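Local coordinates for ribosome biogenesis Nep1 RNA methyltransferase (Archaeoglobus fulgidus, PDB 3O7B), which probably methylates the N1 atom of a specific pseudouridine in 16S ribosomal RNA, using S-adenosylmethionine as methyl donor, during ribosome biogenesis, at residues A[162-174]-A[183-195]. Numbering follows the deposited sequence.
With SAH (S-adenosyl-L-homocysteine), chain C.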
ATOM      1  N   ASP A 162      13.188  23.469  -8.039  1.00 16.97           N
ATOM      2  CA  ASP A 162      12.230  24.143  -8.878  1.00 17.29           C
ATOM      3  C   ASP A 162      10.786  23.760  -8.574  1.00 18.01           C
ATOM      4  O   ASP A 162       9.888  24.572  -8.709  1.00 19.14           O
ATOM      5  CB  ASP A 162      12.610  23.884 -10.341  1.00 17.46           C
ATOM      6  CG  ASP A 162      14.065  24.247 -10.613  1.00 18.79           C
ATOM      7  OD1 ASP A 162      14.415  25.432 -10.393  1.00 22.69           O
ATOM      8  OD2 ASP A 162      14.870  23.375 -10.988  1.00 19.43           O
ATOM      9  N   ILE A 163      10.559  22.529  -8.121  1.00 18.03           N
ATOM     10  CA  ILE A 163       9.171  22.133  -7.871  1.00 19.03           C
ATOM     11  C   ILE A 163       8.634  22.614  -6.518  1.00 19.39           C
ATOM     12  O   ILE A 163       7.426  22.631  -6.284  1.00 20.01           O
ATOM     13  CB  ILE A 163       8.942  20.620  -8.074  1.00 19.31           C
ATOM     14  CG1 ILE A 163       9.842  19.799  -7.149  1.00 19.38           C
ATOM     15  CG2 ILE A 163       9.153  20.257  -9.555  1.00 20.02           C
ATOM     16  CD1 ILE A 163       9.445  18.324  -7.069  1.00 18.65           C
ATOM     17  N   VAL A 164       9.541  23.040  -5.638  1.00 19.10           N
ATOM     18  CA  VAL A 164       9.140  23.621  -4.360  1.00 19.61           C
ATOM     19  C   VAL A 164       9.102  25.159  -4.367  1.00 20.13           C
ATOM     20  O   VAL A 164       8.774  25.778  -3.351  1.00 20.82           O
ATOM     21  CB  VAL A 164      10.020  23.104  -3.190  1.00 19.55           C
ATOM     22  CG1 VAL A 164       9.903  21.596  -3.057  1.00 19.66           C
ATOM     23  CG2 VAL A 164      11.494  23.522  -3.359  1.00 19.45           C
ATOM     24  N   ARG A 165       9.427  25.772  -5.512  1.00 21.01           N
ATOM     25  CA  ARG A 165       9.235  27.222  -5.697  1.00 22.12           C
ATOM     26  C   ARG A 165       7.804  27.633  -5.399  1.00 21.71           C
ATOM     27  O   ARG A 165       6.863  27.009  -5.891  1.00 22.74           O
ATOM     28  CB  ARG A 165       9.500  27.633  -7.153  1.00 22.69           C
ATOM     29  CG  ARG A 165      10.905  27.983  -7.502  1.00 24.22           C
ATOM     30  CD  ARG A 165      11.021  28.377  -8.994  1.00 23.74           C
ATOM     31  NE  ARG A 165      10.660  29.770  -9.263  1.00 25.67           N
ATOM     32  CZ  ARG A 165       9.786  30.196 -10.177  1.00 25.91           C
ATOM     33  NH1 ARG A 165       9.135  29.342 -10.956  1.00 27.07           N
ATOM     34  NH2 ARG A 165       9.567  31.499 -10.310  1.00 26.58           N
ATOM     35  N   GLY A 166       7.631  28.691  -4.614  1.00 21.09           N
ATOM     36  CA  GLY A 166       6.312  29.271  -4.361  1.00 20.63           C
ATOM     37  C   GLY A 166       5.429  28.515  -3.389  1.00 20.24           C
ATOM     38  O   GLY A 166       4.258  28.846  -3.213  1.00 20.96           O
ATOM     39  N   ARG A 167       6.010  27.512  -2.731  1.00 19.74           N
ATOM     40  CA  ARG A 167       5.274  26.710  -1.769  1.00 18.92           C
ATOM     41  C   ARG A 167       6.072  26.654  -0.474  1.00 18.21           C
ATOM     42  O   ARG A 167       7.288  26.621  -0.525  1.00 17.63           O
ATOM     43  CB  ARG A 167       5.072  25.295  -2.323  1.00 19.21           C
ATOM     44  CG  ARG A 167       4.140  25.225  -3.523  1.00 20.81           C
ATOM     45  CD  ARG A 167       4.332  23.912  -4.278  1.00 22.13           C
ATOM     46  NE  ARG A 167       3.297  23.787  -5.304  1.00 23.83           N
ATOM     47  CZ  ARG A 167       3.454  23.203  -6.487  1.00 21.03           C
ATOM     48  NH1 ARG A 167       4.606  22.670  -6.846  1.00 23.40           N
ATOM     49  NH2 ARG A 167       2.424  23.166  -7.325  1.00 25.42           N
ATOM     50  N   ASP A 168       5.377  26.606   0.660  1.00 17.92           N
ATOM     51  CA  ASP A 168       5.998  26.424   1.989  1.00 18.51           C
ATOM     52  C   ASP A 168       6.406  24.954   2.149  1.00 17.07           C
ATOM     53  O   ASP A 168       5.529  24.077   2.243  1.00 16.87           O
ATOM     54  CB  ASP A 168       4.987  26.757   3.094  1.00 19.31           C
ATOM     55  CG  ASP A 168       4.699  28.243   3.222  1.00 24.33           C
ATOM     56  OD1 ASP A 168       5.613  29.052   2.973  1.00 28.13           O
ATOM     57  OD2 ASP A 168       3.552  28.584   3.603  1.00 29.34           O
ATOM     58  N   VAL A 169       7.700  24.676   2.188  1.00 15.91           N
ATOM     59  CA  VAL A 169       8.185  23.307   2.285  1.00 14.83           C
ATOM     60  C   VAL A 169       8.052  22.776   3.696  1.00 14.59           C
ATOM     61  O   VAL A 169       8.578  23.384   4.661  1.00 14.72           O
ATOM     62  CB  VAL A 169       9.646  23.146   1.805  1.00 14.87           C
ATOM     63  CG1 VAL A 169      10.133  21.718   2.026  1.00 16.24           C
ATOM     64  CG2 VAL A 169       9.760  23.525   0.339  1.00 16.89           C
ATOM     65  N   LEU A 170       7.365  21.643   3.837  1.00 14.50           N
ATOM     66  CA  LEU A 170       7.231  20.946   5.114  1.00 14.96           C
ATOM     67  C   LEU A 170       7.925  19.611   4.967  1.00 15.28           C
ATOM     68  O   LEU A 170       7.461  18.756   4.195  1.00 15.39           O
ATOM     69  CB  LEU A 170       5.752  20.772   5.458  1.00 15.26           C
ATOM     70  CG  LEU A 170       4.869  22.010   5.426  1.00 16.01           C
ATOM     71  CD1 LEU A 170       3.414  21.618   5.675  1.00 18.85           C
ATOM     72  CD2 LEU A 170       5.331  23.046   6.482  1.00 18.43           C
ATOM     73  N   LEU A 171       9.070  19.439   5.619  1.00 14.39           N
ATOM     74  CA  LEU A 171       9.844  18.213   5.528  1.00 14.86           C
ATOM     75  C   LEU A 171       9.527  17.360   6.742  1.00 15.61           C
ATOM     76  O   LEU A 171       9.773  17.757   7.885  1.00 15.77           O
ATOM     77  CB  LEU A 171      11.354  18.492   5.478  1.00 14.31           C
ATOM     78  CG  LEU A 171      12.248  17.264   5.411  1.00 15.02           C
ATOM     79  CD1 LEU A 171      12.006  16.477   4.103  1.00 16.00           C
ATOM     80  CD2 LEU A 171      13.725  17.636   5.544  1.00 15.90           C
ATOM     81  N   PHE A 172       8.954  16.192   6.498  1.00 15.48           N
ATOM     82  CA  PHE A 172       8.620  15.301   7.598  1.00 16.32           C
ATOM     83  C   PHE A 172       9.834  14.462   7.957  1.00 17.39           C
ATOM     84  O   PHE A 172      10.373  13.735   7.128  1.00 17.40           O
ATOM     85  CB  PHE A 172       7.350  14.503   7.245  1.00 15.86           C
ATOM     86  CG  PHE A 172       6.119  15.355   7.319  1.00 14.01           C
ATOM     87  CD1 PHE A 172       5.395  15.466   8.517  1.00 15.56           C
ATOM     88  CD2 PHE A 172       5.728  16.142   6.243  1.00 15.59           C
ATOM     89  CE1 PHE A 172       4.303  16.325   8.622  1.00 15.15           C
ATOM     90  CE2 PHE A 172       4.634  16.997   6.336  1.00 15.98           C
ATOM     91  CZ  PHE A 172       3.920  17.093   7.536  1.00 15.83           C
ATOM     92  N   ARG A 173      10.319  14.644   9.190  1.00 19.51           N
ATOM     93  CA  ARG A 173      11.420  13.835   9.725  1.00 22.23           C
ATOM     94  C   ARG A 173      11.227  13.705  11.224  1.00 22.87           C
ATOM     95  O   ARG A 173      10.719  14.620  11.874  1.00 22.82           O
ATOM     96  CB  ARG A 173      12.823  14.436   9.511  1.00 23.40           C
ATOM     97  CG  ARG A 173      12.960  15.683   8.705  1.00 24.63           C
ATOM     98  CD  ARG A 173      14.347  16.312   8.956  1.00 24.23           C
ATOM     99  NE  ARG A 173      15.456  15.418   8.636  1.00 25.53           N
ATOM    100  CZ  ARG A 173      16.709  15.817   8.408  1.00 25.68           C
ATOM    101  NH1 ARG A 173      17.033  17.105   8.466  1.00 27.28           N
ATOM    102  NH2 ARG A 173      17.640  14.928   8.112  1.00 27.60           N
ATOM    103  N   GLU A 174      11.681  12.573  11.752  1.00 24.35           N
ATOM    104  CA  GLU A 174      11.597  12.271  13.173  1.00 26.30           C
ATOM    105  C   GLU A 174      12.203  13.364  14.055  1.00 27.47           C
ATOM    106  O   GLU A 174      11.630  13.696  15.088  1.00 27.79           O
ATOM    107  CB  GLU A 174      12.261  10.928  13.455  1.00 26.57           C
ATOM    108  CG  GLU A 174      12.162  10.487  14.912  1.00 28.52           C
ATOM    109  CD  GLU A 174      12.848   9.170  15.171  1.00 32.26           C
ATOM    110  OE1 GLU A 174      13.275   8.512  14.194  1.00 33.15           O
ATOM    111  OE2 GLU A 174      12.962   8.790  16.362  1.00 34.06           O
ATOM    112  N   GLU A 183      -2.137  25.492  11.219  1.00 42.73           N
ATOM    113  CA  GLU A 183      -1.145  26.519  10.903  1.00 43.12           C
ATOM    114  C   GLU A 183      -0.196  26.046   9.801  1.00 42.88           C
ATOM    115  O   GLU A 183       0.128  26.813   8.888  1.00 43.01           O
ATOM    116  CB  GLU A 183      -0.353  26.928  12.153  1.00 43.34           C
ATOM    117  CG  GLU A 183      -1.211  27.248  13.388  1.00 44.88           C
ATOM    118  CD  GLU A 183      -2.292  28.291  13.126  1.00 46.79           C
ATOM    119  OE1 GLU A 183      -1.976  29.368  12.566  1.00 47.22           O
ATOM    120  OE2 GLU A 183      -3.461  28.034  13.491  1.00 47.88           O
ATOM    121  N   LEU A 184       0.238  24.788   9.895  1.00 42.55           N
ATOM    122  CA  LEU A 184       1.189  24.195   8.948  1.00 42.40           C
ATOM    123  C   LEU A 184       0.648  24.122   7.530  1.00 42.33           C
ATOM    124  O   LEU A 184       1.330  24.490   6.572  1.00 42.00           O
ATOM    125  CB  LEU A 184       1.555  22.777   9.378  1.00 42.23           C
ATOM    126  CG  LEU A 184       2.629  22.501  10.421  1.00 42.44           C
ATOM    127  CD1 LEU A 184       2.832  20.996  10.512  1.00 41.05           C
ATOM    128  CD2 LEU A 184       3.938  23.197  10.088  1.00 42.01           C
ATOM    129  N   LEU A 185      -0.581  23.628   7.416  1.00 42.37           N
ATOM    130  CA  LEU A 185      -1.208  23.382   6.124  1.00 42.51           C
ATOM    131  C   LEU A 185      -2.145  24.533   5.770  1.00 42.47           C
ATOM    132  O   LEU A 185      -3.289  24.320   5.361  1.00 42.94           O
ATOM    133  CB  LEU A 185      -1.942  22.036   6.140  1.00 42.34           C
ATOM    134  CG  LEU A 185      -1.222  20.855   6.809  1.00 42.23           C
ATOM    135  CD1 LEU A 185      -2.195  19.727   7.038  1.00 43.01           C
ATOM    136  CD2 LEU A 185      -0.002  20.364   6.027  1.00 42.04           C
ATOM    137  N   ASP A 186      -1.645  25.745   5.938  1.00 42.05           N
ATOM    138  CA  ASP A 186      -2.381  26.930   5.613  1.00 41.65           C
ATOM    139  C   ASP A 186      -2.336  27.121   4.116  1.00 40.55           C
ATOM    140  O   ASP A 186      -3.099  26.490   3.434  1.00 41.05           O
ATOM    141  CB  ASP A 186      -1.805  28.151   6.314  1.00 42.26           C
ATOM    142  CG  ASP A 186      -2.860  29.237   6.589  1.00 44.15           C
ATOM    143  OD1 ASP A 186      -4.018  29.003   6.244  1.00 46.23           O
ATOM    144  OD2 ASP A 186      -2.550  30.324   7.148  1.00 46.35           O
ATOM    145  N   GLY A 187      -1.456  28.002   3.627  1.00 38.87           N
ATOM    146  CA  GLY A 187      -1.398  28.384   2.207  1.00 36.00           C
ATOM    147  C   GLY A 187      -0.924  27.268   1.286  1.00 33.73           C
ATOM    148  O   GLY A 187      -1.201  26.094   1.527  1.00 34.05           O
ATOM    149  N   ASP A 188      -0.214  27.644   0.224  1.00 31.33           N
ATOM    150  CA  ASP A 188       0.378  26.669  -0.691  1.00 28.42           C
ATOM    151  C   ASP A 188       1.551  25.981   0.005  1.00 25.89           C
ATOM    152  O   ASP A 188       2.535  26.641   0.339  1.00 25.14           O
ATOM    153  CB  ASP A 188       0.890  27.360  -1.962  1.00 28.84           C
ATOM    154  CG  ASP A 188      -0.220  28.019  -2.777  1.00 29.69           C
ATOM    155  OD1 ASP A 188      -1.414  27.716  -2.543  1.00 28.93           O
ATOM    156  OD2 ASP A 188       0.123  28.842  -3.662  1.00 31.35           O
ATOM    157  N   VAL A 189       1.455  24.666   0.204  1.00 22.49           N
ATOM    158  CA  VAL A 189       2.523  23.912   0.877  1.00 20.39           C
ATOM    159  C   VAL A 189       3.097  22.835  -0.026  1.00 18.08           C
ATOM    160  O   VAL A 189       2.423  22.397  -0.955  1.00 18.92           O
ATOM    161  CB  VAL A 189       2.078  23.280   2.229  1.00 20.06           C
ATOM    162  CG1 VAL A 189       1.603  24.367   3.185  1.00 21.93           C
ATOM    163  CG2 VAL A 189       0.989  22.211   2.032  1.00 20.79           C
ATOM    164  N   ALA A 190       4.344  22.442   0.222  1.00 15.89           N
ATOM    165  CA  ALA A 190       4.948  21.265  -0.386  1.00 15.01           C
ATOM    166  C   ALA A 190       5.245  20.288   0.733  1.00 15.10           C
ATOM    167  O   ALA A 190       6.153  20.496   1.547  1.00 14.58           O
ATOM    168  CB  ALA A 190       6.210  21.615  -1.135  1.00 14.28           C
ATOM    169  N   VAL A 191       4.445  19.225   0.807  1.00 14.56           N
ATOM    170  CA  VAL A 191       4.588  18.175   1.811  1.00 14.25           C
ATOM    171  C   VAL A 191       5.615  17.194   1.301  1.00 13.28           C
ATOM    172  O   VAL A 191       5.396  16.583   0.256  1.00 13.90           O
ATOM    173  CB  VAL A 191       3.254  17.430   2.021  1.00 15.64           C
ATOM    174  CG1 VAL A 191       3.477  16.143   2.813  1.00 16.36           C
ATOM    175  CG2 VAL A 191       2.247  18.323   2.693  1.00 18.25           C
ATOM    176  N   CYS A 192       6.740  17.047   2.006  1.00 12.74           N
ATOM    177  CA  CYS A 192       7.866  16.257   1.545  1.00 12.70           C
ATOM    178  C   CYS A 192       8.119  15.087   2.482  1.00 12.67           C
ATOM    179  O   CYS A 192       8.349  15.270   3.696  1.00 12.83           O
ATOM    180  CB  CYS A 192       9.130  17.134   1.432  1.00 12.52           C
ATOM    181  SG  CYS A 192       8.992  18.443   0.182  1.00 15.37           S
ATOM    182  N   ILE A 193       8.001  13.888   1.916  1.00 12.33           N
ATOM    183  CA  ILE A 193       8.121  12.652   2.676  1.00 12.99           C
ATOM    184  C   ILE A 193       9.114  11.735   1.976  1.00 11.85           C
ATOM    185  O   ILE A 193       9.011  11.499   0.755  1.00 11.72           O
ATOM    186  CB  ILE A 193       6.727  11.949   2.776  1.00 13.30           C
ATOM    187  CG1 ILE A 193       5.708  12.865   3.480  1.00 13.32           C
ATOM    188  CG2 ILE A 193       6.839  10.572   3.456  1.00 15.02           C
ATOM    189  CD1 ILE A 193       4.210  12.464   3.323  1.00 14.31           C
ATOM    190  N   GLY A 194      10.080  11.201   2.717  1.00 11.96           N
ATOM    191  CA  GLY A 194      11.026  10.269   2.125  1.00 12.48           C
ATOM    192  C   GLY A 194      10.335   8.987   1.679  1.00 13.26           C
ATOM    193  O   GLY A 194       9.382   8.519   2.365  1.00 13.69           O
ATOM    194  N   ALA A 195      10.814   8.419   0.579  1.00 13.09           N
ATOM    195  CA  ALA A 195      10.264   7.169   0.044  1.00 13.65           C
ATOM    196  C   ALA A 195      11.355   6.118  -0.167  1.00 14.31           C
ATOM    197  O   ALA A 195      11.401   5.449  -1.192  1.00 14.82           O
ATOM    198  CB  ALA A 195       9.469   7.433  -1.256  1.00 13.98           C
TER
HETATM  199  N   SAH C 301      15.233   8.020   8.031  1.00 36.55           N
HETATM  200  CA  SAH C 301      14.461   6.755   8.209  1.00 36.37           C
HETATM  201  CB  SAH C 301      14.342   6.037   6.871  1.00 36.18           C
HETATM  202  CG  SAH C 301      13.200   6.565   6.006  1.00 34.05           C
HETATM  203  SD  SAH C 301      11.578   6.450   6.819  1.00 30.06           S
HETATM  204  C   SAH C 301      15.086   5.841   9.258  1.00 36.98           C
HETATM  205  O   SAH C 301      16.050   6.223   9.926  1.00 37.52           O
HETATM  206  C5' SAH C 301      10.456   7.186   5.598  1.00 25.07           C
HETATM  207  C4' SAH C 301      10.090   8.657   5.754  1.00 22.67           C
HETATM  208  O4' SAH C 301       9.072   8.848   6.719  1.00 20.85           O
HETATM  209  C3' SAH C 301      11.214   9.551   6.242  1.00 20.99           C
HETATM  210  O3' SAH C 301      12.124   9.854   5.214  1.00 20.37           O
HETATM  211  C2' SAH C 301      10.445  10.750   6.732  1.00 19.54           C
HETATM  212  O2' SAH C 301      10.050  11.577   5.634  1.00 18.24           O
HETATM  213  C1' SAH C 301       9.196  10.125   7.324  1.00 21.32           C
HETATM  214  N9  SAH C 301       9.212   9.898   8.795  1.00 21.03           N
HETATM  215  C8  SAH C 301       9.616   8.765   9.463  1.00 21.83           C
HETATM  216  N7  SAH C 301       9.426   8.961  10.794  1.00 20.12           N
HETATM  217  C5  SAH C 301       8.882  10.183  10.974  1.00 19.73           C
HETATM  218  C6  SAH C 301       8.493  10.890  12.106  1.00 20.96           C
HETATM  219  N6  SAH C 301       8.619  10.363  13.336  1.00 22.94           N
HETATM  220  N1  SAH C 301       7.955  12.148  11.969  1.00 21.85           N
HETATM  221  C2  SAH C 301       7.826  12.725  10.719  1.00 20.65           C
HETATM  222  N3  SAH C 301       8.221  12.021   9.603  1.00 20.80           N
HETATM  223  C4  SAH C 301       8.749  10.784   9.723  1.00 19.72           C
HETATM  224  O   HOH W   1       2.641  29.538   0.504  1.00 49.01           O
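Two neighbouring parallel strands of a beta-alpha-beta unit, 168-172 and 189-194, meet here, with helix 181-184 on the crossover between them. Five backbone hydrogen bonds join the segments, from Asp168 N to Asp188 O, just before the second strand, to Phe172 N to Cys192 O (3.0 Å, 177° at the hydrogen). Leu170 and Val191 share one face of the sheet with Val189. From there Leu170 reaches back to the crossover: CG lies anti to the carbonyl carbon (chi1 -52°), and its two methyls meet the helix end and the residue after it, CD1 on Leu185 CD2 (3.7 Å) and CD2 on Leu184 CD2 (3.9 Å). A branched, wholly apolar side chain suits this buried place. On the other face, the small Ala190 lets Arg167 and Val164 come close, Ala190 CB lying 4.0 Å from Arg167 CB, while Cys192 SG packs on Val169 CG1 (3.9 Å). The extended Arg167 side chain carries NH1 to Ile163 O (2.9 Å), which lies nearly in the guanidinium plane although the N-H...O angle is only 139°; NH2 forms a salt bridge with Glu106. In this SPOUT methyltransferase the C-terminal ends of the two strands help form the cofactor pocket. S-adenosylhomocysteine O2' donates to Phe172 O (2.6 Å) and accepts from Gly194 N (2.9 Å), bridging both strands; lacking a side chain, Gly194 lets the ribose lie close, O3' beside its CA. Broad, flat and apolar, the Phe172 ring meets Val191 CG1 obliquely through CE2, touches Val231 of helix 224-239, and turns its edge to Cys192 O and adenine C2.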